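Local coordinates for Tat-secreted protein Rv2525c (PDB 4PMQ), which may act as a peptidoglycan hydrolase with glycosidase activity and shows esterase activity toward p-nitrophenyl esters in vitro, at residues P113-Y118 and I147-N152; S108-P113 and G139-S144. All blocks are in the same frame, centred on the assembly; numbering follows the deposited sequence.

Contact 1. Residues P113-Y118 and I147-N152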
ATOM      1  N   PRO A 113      -2.927  10.126 -12.537  1.00  8.40           N
ATOM      2  CA  PRO A 113      -2.116  10.364 -13.739  1.00  7.92           C
ATOM      3  C   PRO A 113      -2.877  10.313 -15.050  1.00 10.98           C
ATOM      4  O   PRO A 113      -3.886   9.603 -15.173  1.00  9.77           O
ATOM      5  CB  PRO A 113      -1.105   9.199 -13.699  1.00  9.01           C
ATOM      6  CG  PRO A 113      -1.883   8.085 -13.061  1.00 11.13           C
ATOM      7  CD  PRO A 113      -2.690   8.767 -11.992  1.00  8.02           C
ATOM      8  N   SER A 114      -2.301  10.985 -16.065  1.00  7.52           N
ATOM      9  CA  SER A 114      -2.752  10.889 -17.445  1.00  7.50           C
ATOM     10  C   SER A 114      -2.255   9.576 -18.044  1.00 10.27           C
ATOM     11  O   SER A 114      -1.272   8.991 -17.534  1.00  8.79           O
ATOM     12  CB  SER A 114      -2.180  12.035 -18.261  1.00  9.04           C
ATOM     13  OG  SER A 114      -0.760  11.879 -18.284  1.00 11.15           O
ATOM     14  N   TYR A 115      -2.828   9.183 -19.214  1.00  9.31           N
ATOM     15  CA  TYR A 115      -2.355   7.991 -19.915  1.00  9.22           C
ATOM     16  C   TYR A 115      -0.863   8.179 -20.322  1.00 10.11           C
ATOM     17  O   TYR A 115      -0.074   7.230 -20.256  1.00  9.82           O
ATOM     18  CB  TYR A 115      -3.242   7.713 -21.138  1.00 10.84           C
ATOM     19  CG  TYR A 115      -2.832   6.456 -21.860  1.00 14.84           C
ATOM     20  CD1 TYR A 115      -3.119   5.203 -21.330  1.00 16.94           C
ATOM     21  CD2 TYR A 115      -2.204   6.516 -23.101  1.00 16.89           C
ATOM     22  CE1 TYR A 115      -2.702   4.036 -21.971  1.00 20.69           C
ATOM     23  CE2 TYR A 115      -1.833   5.357 -23.781  1.00 18.55           C
ATOM     24  CZ  TYR A 115      -2.079   4.117 -23.210  1.00 31.81           C
ATOM     25  OH  TYR A 115      -1.709   2.969 -23.869  1.00 37.15           O
ATOM     26  N   GLU A 116      -0.475   9.419 -20.679  1.00  8.33           N
ATOM     27  CA  GLU A 116       0.919   9.699 -21.027  1.00  6.97           C
ATOM     28  C   GLU A 116       1.852   9.404 -19.837  1.00 10.37           C
ATOM     29  O   GLU A 116       2.920   8.811 -20.034  1.00  9.49           O
ATOM     30  CB  GLU A 116       1.039  11.174 -21.475  1.00  8.39           C
ATOM     31  CG  GLU A 116       2.437  11.640 -21.808  1.00  9.77           C
ATOM     32  CD  GLU A 116       3.231  12.099 -20.598  1.00 20.77           C
ATOM     33  OE1 GLU A 116       2.629  12.742 -19.707  1.00 21.54           O
ATOM     34  OE2 GLU A 116       4.457  11.845 -20.545  1.00 12.86           O
ATOM     35  N   GLN A 117       1.456   9.811 -18.610  1.00  7.68           N
ATOM     36  CA  GLN A 117       2.289   9.573 -17.412  1.00  6.37           C
ATOM     37  C   GLN A 117       2.351   8.090 -17.116  1.00  7.98           C
ATOM     38  O   GLN A 117       3.409   7.568 -16.801  1.00  7.64           O
ATOM     39  CB  GLN A 117       1.743  10.357 -16.214  1.00  8.05           C
ATOM     40  CG  GLN A 117       2.026  11.853 -16.386  1.00  8.65           C
ATOM     41  CD  GLN A 117       1.298  12.666 -15.342  1.00 16.60           C
ATOM     42  OE1 GLN A 117       0.166  12.351 -14.939  1.00 11.45           O
ATOM     43  NE2 GLN A 117       1.945  13.721 -14.884  1.00 15.04           N
ATOM     44  N   TYR A 118       1.232   7.409 -17.270  1.00  6.50           N
ATOM     45  CA  TYR A 118       1.163   5.962 -17.025  1.00  6.06           C
ATOM     46  C   TYR A 118       2.112   5.214 -17.977  1.00  7.90           C
ATOM     47  O   TYR A 118       2.993   4.466 -17.524  1.00  7.73           O
ATOM     48  CB  TYR A 118      -0.286   5.488 -17.207  1.00  6.93           C
ATOM     49  CG  TYR A 118      -0.365   3.968 -17.232  1.00  6.31           C
ATOM     50  CD1 TYR A 118      -0.250   3.220 -16.056  1.00  8.41           C
ATOM     51  CD2 TYR A 118      -0.522   3.276 -18.433  1.00  6.48           C
ATOM     52  CE1 TYR A 118      -0.252   1.819 -16.084  1.00  9.17           C
ATOM     53  CE2 TYR A 118      -0.518   1.885 -18.471  1.00  7.34           C
ATOM     54  CZ  TYR A 118      -0.360   1.159 -17.295  1.00 10.06           C
ATOM     55  OH  TYR A 118      -0.392  -0.215 -17.336  1.00  8.28           O
ATOM     56  N   ILE A 147      -5.685   1.323 -12.252  1.00  4.79           N
ATOM     57  CA  ILE A 147      -5.813  -0.112 -12.036  1.00  4.37           C
ATOM     58  C   ILE A 147      -6.235  -0.759 -13.356  1.00  8.78           C
ATOM     59  O   ILE A 147      -5.633  -1.753 -13.769  1.00  6.99           O
ATOM     60  CB  ILE A 147      -6.802  -0.432 -10.892  1.00  5.68           C
ATOM     61  CG1 ILE A 147      -6.153  -0.106  -9.520  1.00  5.62           C
ATOM     62  CG2 ILE A 147      -7.247  -1.902 -10.943  1.00  6.99           C
ATOM     63  CD1 ILE A 147      -7.196  -0.093  -8.393  1.00  8.36           C
ATOM     64  N   ASP A 148      -7.214  -0.149 -14.063  1.00  6.20           N
ATOM     65  CA  ASP A 148      -7.656  -0.783 -15.310  1.00  6.28           C
ATOM     66  C   ASP A 148      -6.534  -0.830 -16.352  1.00  8.89           C
ATOM     67  O   ASP A 148      -6.353  -1.846 -17.042  1.00  8.20           O
ATOM     68  CB  ASP A 148      -8.890  -0.100 -15.905  1.00  7.26           C
ATOM     69  CG  ASP A 148      -9.632  -1.139 -16.706  1.00 11.44           C
ATOM     70  OD1 ASP A 148     -10.362  -1.945 -16.088  1.00 12.17           O
ATOM     71  OD2 ASP A 148      -9.418  -1.208 -17.944  1.00 11.95           O
ATOM     72  N   TRP A 149      -5.766   0.259 -16.452  1.00  6.61           N
ATOM     73  CA  TRP A 149      -4.666   0.259 -17.420  1.00  6.89           C
ATOM     74  C   TRP A 149      -3.660  -0.839 -17.093  1.00  9.18           C
ATOM     75  O   TRP A 149      -3.227  -1.567 -18.004  1.00  7.57           O
ATOM     76  CB  TRP A 149      -3.944   1.605 -17.429  1.00  5.85           C
ATOM     77  CG  TRP A 149      -4.708   2.766 -17.984  1.00  7.60           C
ATOM     78  CD1 TRP A 149      -5.526   2.769 -19.076  1.00 10.85           C
ATOM     79  CD2 TRP A 149      -4.537   4.149 -17.609  1.00  7.87           C
ATOM     80  NE1 TRP A 149      -5.935   4.064 -19.358  1.00 10.03           N
ATOM     81  CE2 TRP A 149      -5.329   4.925 -18.481  1.00 10.81           C
ATOM     82  CE3 TRP A 149      -3.779   4.803 -16.623  1.00  8.80           C
ATOM     83  CZ2 TRP A 149      -5.416   6.322 -18.372  1.00 10.15           C
ATOM     84  CZ3 TRP A 149      -3.862   6.188 -16.522  1.00  9.94           C
ATOM     85  CH2 TRP A 149      -4.729   6.919 -17.343  1.00 10.43           C
ATOM     86  N   ALA A 150      -3.318  -0.979 -15.786  1.00  6.75           N
ATOM     87  CA  ALA A 150      -2.348  -1.988 -15.297  1.00  6.72           C
ATOM     88  C   ALA A 150      -2.886  -3.416 -15.540  1.00  8.66           C
ATOM     89  O   ALA A 150      -2.156  -4.271 -16.047  1.00 10.06           O
ATOM     90  CB  ALA A 150      -2.063  -1.758 -13.832  1.00  7.69           C
ATOM     91  N   VAL A 151      -4.162  -3.656 -15.210  1.00  5.61           N
ATOM     92  CA  VAL A 151      -4.773  -4.969 -15.444  1.00  6.20           C
ATOM     93  C   VAL A 151      -4.714  -5.310 -16.939  1.00  8.76           C
ATOM     94  O   VAL A 151      -4.318  -6.422 -17.318  1.00  9.92           O
ATOM     95  CB  VAL A 151      -6.225  -5.031 -14.922  1.00  9.86           C
ATOM     96  CG1 VAL A 151      -6.938  -6.302 -15.410  1.00  9.91           C
ATOM     97  CG2 VAL A 151      -6.250  -4.945 -13.408  1.00  9.11           C
ATOM     98  N   ASN A 152      -5.107  -4.346 -17.781  1.00  7.38           N
ATOM     99  CA  ASN A 152      -5.129  -4.522 -19.231  1.00  9.43           C
ATOM    100  C   ASN A 152      -3.706  -4.820 -19.790  1.00 13.25           C
ATOM    101  O   ASN A 152      -3.571  -5.513 -20.805  1.00 13.88           O
ATOM    102  CB  ASN A 152      -5.721  -3.277 -19.879  1.00 12.69           C
ATOM    103  CG  ASN A 152      -6.085  -3.479 -21.322  1.00 33.05           C
ATOM    104  OD1 ASN A 152      -6.671  -4.486 -21.691  1.00 18.72           O
ATOM    105  ND2 ASN A 152      -5.729  -2.535 -22.172  1.00 36.01           N
TER

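Contact 2. Residues S108-P113 and G139-S144. With GOL (glycerol), chain E.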
ATOM      1  N   SER A 108       2.927   2.434  -4.299  1.00  7.27           N
ATOM      2  CA  SER A 108       1.946   3.511  -4.390  0.50  7.20           C
ATOM      3  C   SER A 108       2.075   4.439  -5.592  1.00  9.10           C
ATOM      4  O   SER A 108       3.167   4.939  -5.929  1.00  8.53           O
ATOM      5  CB  SER A 108       1.977   4.358  -3.128  0.50  8.90           C
ATOM      6  OG  SER A 108       1.693   3.500  -2.040  0.50 10.32           O
ATOM      7  N   ILE A 109       0.909   4.692  -6.210  1.00  5.94           N
ATOM      8  CA  ILE A 109       0.692   5.645  -7.288  1.00  6.48           C
ATOM      9  C   ILE A 109      -0.298   6.632  -6.638  1.00  8.69           C
ATOM     10  O   ILE A 109      -1.498   6.549  -6.898  1.00  8.32           O
ATOM     11  CB  ILE A 109       0.213   5.063  -8.643  1.00  8.59           C
ATOM     12  CG1 ILE A 109       1.087   3.863  -9.158  1.00  8.49           C
ATOM     13  CG2 ILE A 109       0.115   6.201  -9.693  1.00  8.67           C
ATOM     14  CD1 ILE A 109       2.573   4.100  -9.289  1.00  8.57           C
ATOM     15  N   ASP A 110       0.213   7.502  -5.712  1.00  7.36           N
ATOM     16  CA  ASP A 110      -0.575   8.444  -4.925  1.00  6.42           C
ATOM     17  C   ASP A 110      -0.838   9.710  -5.750  1.00 10.37           C
ATOM     18  O   ASP A 110      -0.473  10.824  -5.378  1.00 11.90           O
ATOM     19  CB  ASP A 110       0.209   8.742  -3.616  1.00  8.22           C
ATOM     20  CG  ASP A 110      -0.543   9.619  -2.638  1.00 20.60           C
ATOM     21  OD1 ASP A 110      -1.804   9.577  -2.645  1.00 20.78           O
ATOM     22  OD2 ASP A 110       0.120  10.386  -1.907  1.00 21.45           O
ATOM     23  N   ASP A 111      -1.436   9.501  -6.926  1.00  8.08           N
ATOM     24  CA  ASP A 111      -1.683  10.513  -7.946  1.00  8.23           C
ATOM     25  C   ASP A 111      -2.854  10.110  -8.828  1.00 10.05           C
ATOM     26  O   ASP A 111      -3.336   8.959  -8.772  1.00  8.98           O
ATOM     27  CB  ASP A 111      -0.401  10.633  -8.823  1.00 10.32           C
ATOM     28  CG  ASP A 111       0.660  11.524  -8.209  1.00 17.21           C
ATOM     29  OD1 ASP A 111       0.404  12.740  -8.066  1.00 17.83           O
ATOM     30  OD2 ASP A 111       1.732  11.000  -7.842  1.00 20.15           O
ATOM     31  N   ASN A 112      -3.263  11.046  -9.686  1.00  8.30           N
ATOM     32  CA  ASN A 112      -4.331  10.880 -10.669  1.00  7.85           C
ATOM     33  C   ASN A 112      -3.677  11.128 -12.033  1.00 10.80           C
ATOM     34  O   ASN A 112      -3.779  12.235 -12.596  1.00 10.95           O
ATOM     35  CB  ASN A 112      -5.495  11.857 -10.373  1.00  9.59           C
ATOM     36  CG  ASN A 112      -6.598  11.714 -11.392  1.00 16.16           C
ATOM     37  OD1 ASN A 112      -6.668  10.687 -12.079  1.00  9.10           O
ATOM     38  ND2 ASN A 112      -7.460  12.745 -11.517  1.00 11.31           N
ATOM     39  N   PRO A 113      -2.927  10.126 -12.537  1.00  8.40           N
ATOM     40  CA  PRO A 113      -2.116  10.364 -13.739  1.00  7.92           C
ATOM     41  C   PRO A 113      -2.877  10.313 -15.050  1.00 10.98           C
ATOM     42  O   PRO A 113      -3.886   9.603 -15.173  1.00  9.77           O
ATOM     43  CB  PRO A 113      -1.105   9.199 -13.699  1.00  9.01           C
ATOM     44  CG  PRO A 113      -1.883   8.085 -13.061  1.00 11.13           C
ATOM     45  CD  PRO A 113      -2.690   8.767 -11.992  1.00  8.02           C
ATOM     46  N   GLY A 139       2.028  -5.332  -5.937  1.00  5.50           N
ATOM     47  CA  GLY A 139       0.726  -4.736  -5.686  1.00  5.04           C
ATOM     48  C   GLY A 139       0.746  -3.305  -6.185  1.00  7.94           C
ATOM     49  O   GLY A 139       1.810  -2.672  -6.286  1.00  6.73           O
ATOM     50  N   VAL A 140      -0.443  -2.767  -6.479  1.00  5.51           N
ATOM     51  CA  VAL A 140      -0.541  -1.395  -6.957  1.00  5.79           C
ATOM     52  C   VAL A 140      -1.651  -0.671  -6.210  1.00  6.96           C
ATOM     53  O   VAL A 140      -2.803  -1.109  -6.286  1.00  6.75           O
ATOM     54  CB  VAL A 140      -0.797  -1.325  -8.506  1.00  8.90           C
ATOM     55  CG1 VAL A 140      -0.718   0.127  -9.012  1.00  8.84           C
ATOM     56  CG2 VAL A 140       0.200  -2.196  -9.280  1.00  8.75           C
ATOM     57  N   TYR A 141      -1.306   0.463  -5.547  1.00  4.27           N
ATOM     58  CA  TYR A 141      -2.256   1.379  -4.911  1.00  4.63           C
ATOM     59  C   TYR A 141      -2.454   2.488  -5.932  1.00  6.38           C
ATOM     60  O   TYR A 141      -1.506   3.211  -6.242  1.00  7.07           O
ATOM     61  CB  TYR A 141      -1.715   1.918  -3.566  1.00  4.96           C
ATOM     62  CG  TYR A 141      -2.455   3.119  -3.003  1.00  5.52           C
ATOM     63  CD1 TYR A 141      -3.698   2.973  -2.371  1.00  6.59           C
ATOM     64  CD2 TYR A 141      -1.896   4.393  -3.051  1.00  6.78           C
ATOM     65  CE1 TYR A 141      -4.336   4.063  -1.773  1.00  7.33           C
ATOM     66  CE2 TYR A 141      -2.559   5.499  -2.519  1.00  7.64           C
ATOM     67  CZ  TYR A 141      -3.768   5.327  -1.865  1.00 11.14           C
ATOM     68  OH  TYR A 141      -4.361   6.423  -1.289  1.00  9.11           O
ATOM     69  N   ALA A 142      -3.646   2.594  -6.507  1.00  5.04           N
ATOM     70  CA  ALA A 142      -3.890   3.586  -7.561  1.00  4.88           C
ATOM     71  C   ALA A 142      -5.379   3.817  -7.681  1.00  7.66           C
ATOM     72  O   ALA A 142      -6.147   3.011  -7.122  1.00  6.37           O
ATOM     73  CB  ALA A 142      -3.339   3.063  -8.894  1.00  4.77           C
ATOM     74  N   ASN A 143      -5.802   4.823  -8.494  1.00  6.01           N
ATOM     75  CA  ASN A 143      -7.244   4.998  -8.726  1.00  5.50           C
ATOM     76  C   ASN A 143      -7.726   3.877  -9.701  1.00  7.49           C
ATOM     77  O   ASN A 143      -6.905   3.078 -10.218  1.00  6.89           O
ATOM     78  CB  ASN A 143      -7.557   6.391  -9.256  1.00  6.92           C
ATOM     79  CG  ASN A 143      -6.914   6.695 -10.590  1.00  9.51           C
ATOM     80  OD1 ASN A 143      -6.763   5.818 -11.464  1.00  7.97           O
ATOM     81  ND2 ASN A 143      -6.633   7.966 -10.847  1.00  8.74           N
ATOM     82  N   SER A 144      -9.045   3.766  -9.889  1.00  6.56           N
ATOM     83  CA  SER A 144      -9.601   2.674 -10.689  1.00  6.14           C
ATOM     84  C   SER A 144      -9.217   2.750 -12.165  1.00  7.87           C
ATOM     85  O   SER A 144      -9.109   1.692 -12.796  1.00  7.31           O
ATOM     86  CB  SER A 144     -11.115   2.608 -10.528  1.00  6.63           C
ATOM     87  OG  SER A 144     -11.723   3.775 -11.024  1.00  7.50           O
TER
HETATM   88  C1  GOL E 304      -2.423   5.275   1.726  1.00 24.28           C
HETATM   89  O1  GOL E 304      -3.162   6.485   1.740  1.00 21.06           O
HETATM   90  C2  GOL E 304      -1.233   5.412   0.809  1.00 27.07           C
HETATM   91  O2  GOL E 304      -0.343   6.411   1.323  1.00 22.33           O
HETATM   92  C3  GOL E 304      -0.548   4.068   0.719  1.00 30.46           C
HETATM   93  O3  GOL E 304       0.815   4.195   0.349  1.00 33.09           O
HETATM   94  O   HOH W   1      -3.633   6.344  -9.764  1.00  9.98           O
HETATM   95  O   HOH W   2      -5.644   7.960 -13.606  1.00 16.02           O

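Contact 1. Residues P113-Y118 and I147-N152
Pro-113 meets the indole of Trp-149 at the far end of the six-membered ring: its carbonyl O lies near the ring plane, 3.6 Å from CH2, while its CG approaches CZ3 less closely. Ser-114 follows as the N-cap of helix 115-133. With Gln-117 it forms a capping box, OG accepting from Gln-117 N and Gln-117 OE1 accepting from Ser-114 N, both at 3.0 Å. The backbone carbon of Ser-114 also comes against Trp-149 CH2, so the indole lies against the very start of this helix. Two helices that follow neighbouring parallel strands of the TIM-barrel-like fold, 115-133 and 144-153, are thus bridged by an aromatic cluster of Tyr-115, Tyr-118 and Trp-149. Tyr-115 offers its ring edge to one face of the indole, an edge-to-face pair with planes 66° apart; CD1 does the touching, 3.6 Å from Trp-149 CE2. Tyr-118 slides past Trp-149 in the opposite direction. Its CG, anti to the backbone N (chi1 169°), rests with CB against Trp-149 CE3, and farther along Trp-149 CB sits over the phenol face in a CH-pi contact, 3.7 Å from the Tyr-118 ring centroid. Tyr-118 OH passes beside Trp-149 O, lies 3.3 Å from Ala-150 CA and is hydrogen-bonded to Asp-153 OD2, at the end of the same helix.

Contact 2. Residues S108-P113 and G139-S144
Ser-108 and Tyr-141 form a parallel beta bridge, their side chains on the same face, and Ile-109 N donates to Tyr-141 O at 2.8 Å, nearly in line with the carbonyl bond. The contact joins the C-terminal ends of two adjacent strands of a TIM-barrel-like fold and the turns after them, Asp-110 centring an inverse gamma turn. Tyr-141 has CG anti to its backbone N (chi1 166°); its CD2 is 3.8 Å from Ser-108 OG in one of two serine conformers. That OG bonds to Tyr-66 O and accepts from O3 of a glycerol, probably from the crystallisation liquor, at 2.6 Å. Glycerol C2 lies over one face of the phenol, whose OH bonds to Gln-179 and, at longer range, glycerol O1. Asp-110 runs alongside, OD1 at the ring edge and OD2 held by Lys-70 and Gln-67. Ile-109 packs through CB on Ala-142 CB at 4.1 Å and through CG1 on Val-140 CG1. Asn-112 OD1 comes 3.0 Å from Asn-143 ND2, the side chains crossing at about a right angle. Asn-143 OD1 caps Thr-146 N; ND2 donates to Trp-164 O and to a water within hydrogen-bonding distance of Pro-113 O. Another water joins Asp-111 O to Asn-143 N. Strand 138-142 lies between strands 105-108 and 158-161, and helix 115-133 packs on Ile-109 and Val-140 through Ile-122, Tyr-125 and Leu-126.

How the contacts relate
A beta-alpha-beta unit and the helix after it tie the two contacts together: strand 105-108, helix 115-133, strand 138-142 and helix 144-153 succeed one another, so the segments alternate along the chain. Contact 2 joins the strand ends and the turns that follow them; contact 1 joins the helices outside. Their centres lie about 9 Å apart, Pro-113 belongs to both, and Ile-147 CD1 packs 3.5 Å from Ala-142 O. Contact 2 borders a pocket holding glycerol and, about 4 Å from the Asp-110 side chain, tartrate; both probably come from the crystallisation liquor but may mark the active site. Contact 1 is more peripheral, centred about 17 Å from the chain centre against 9 Å.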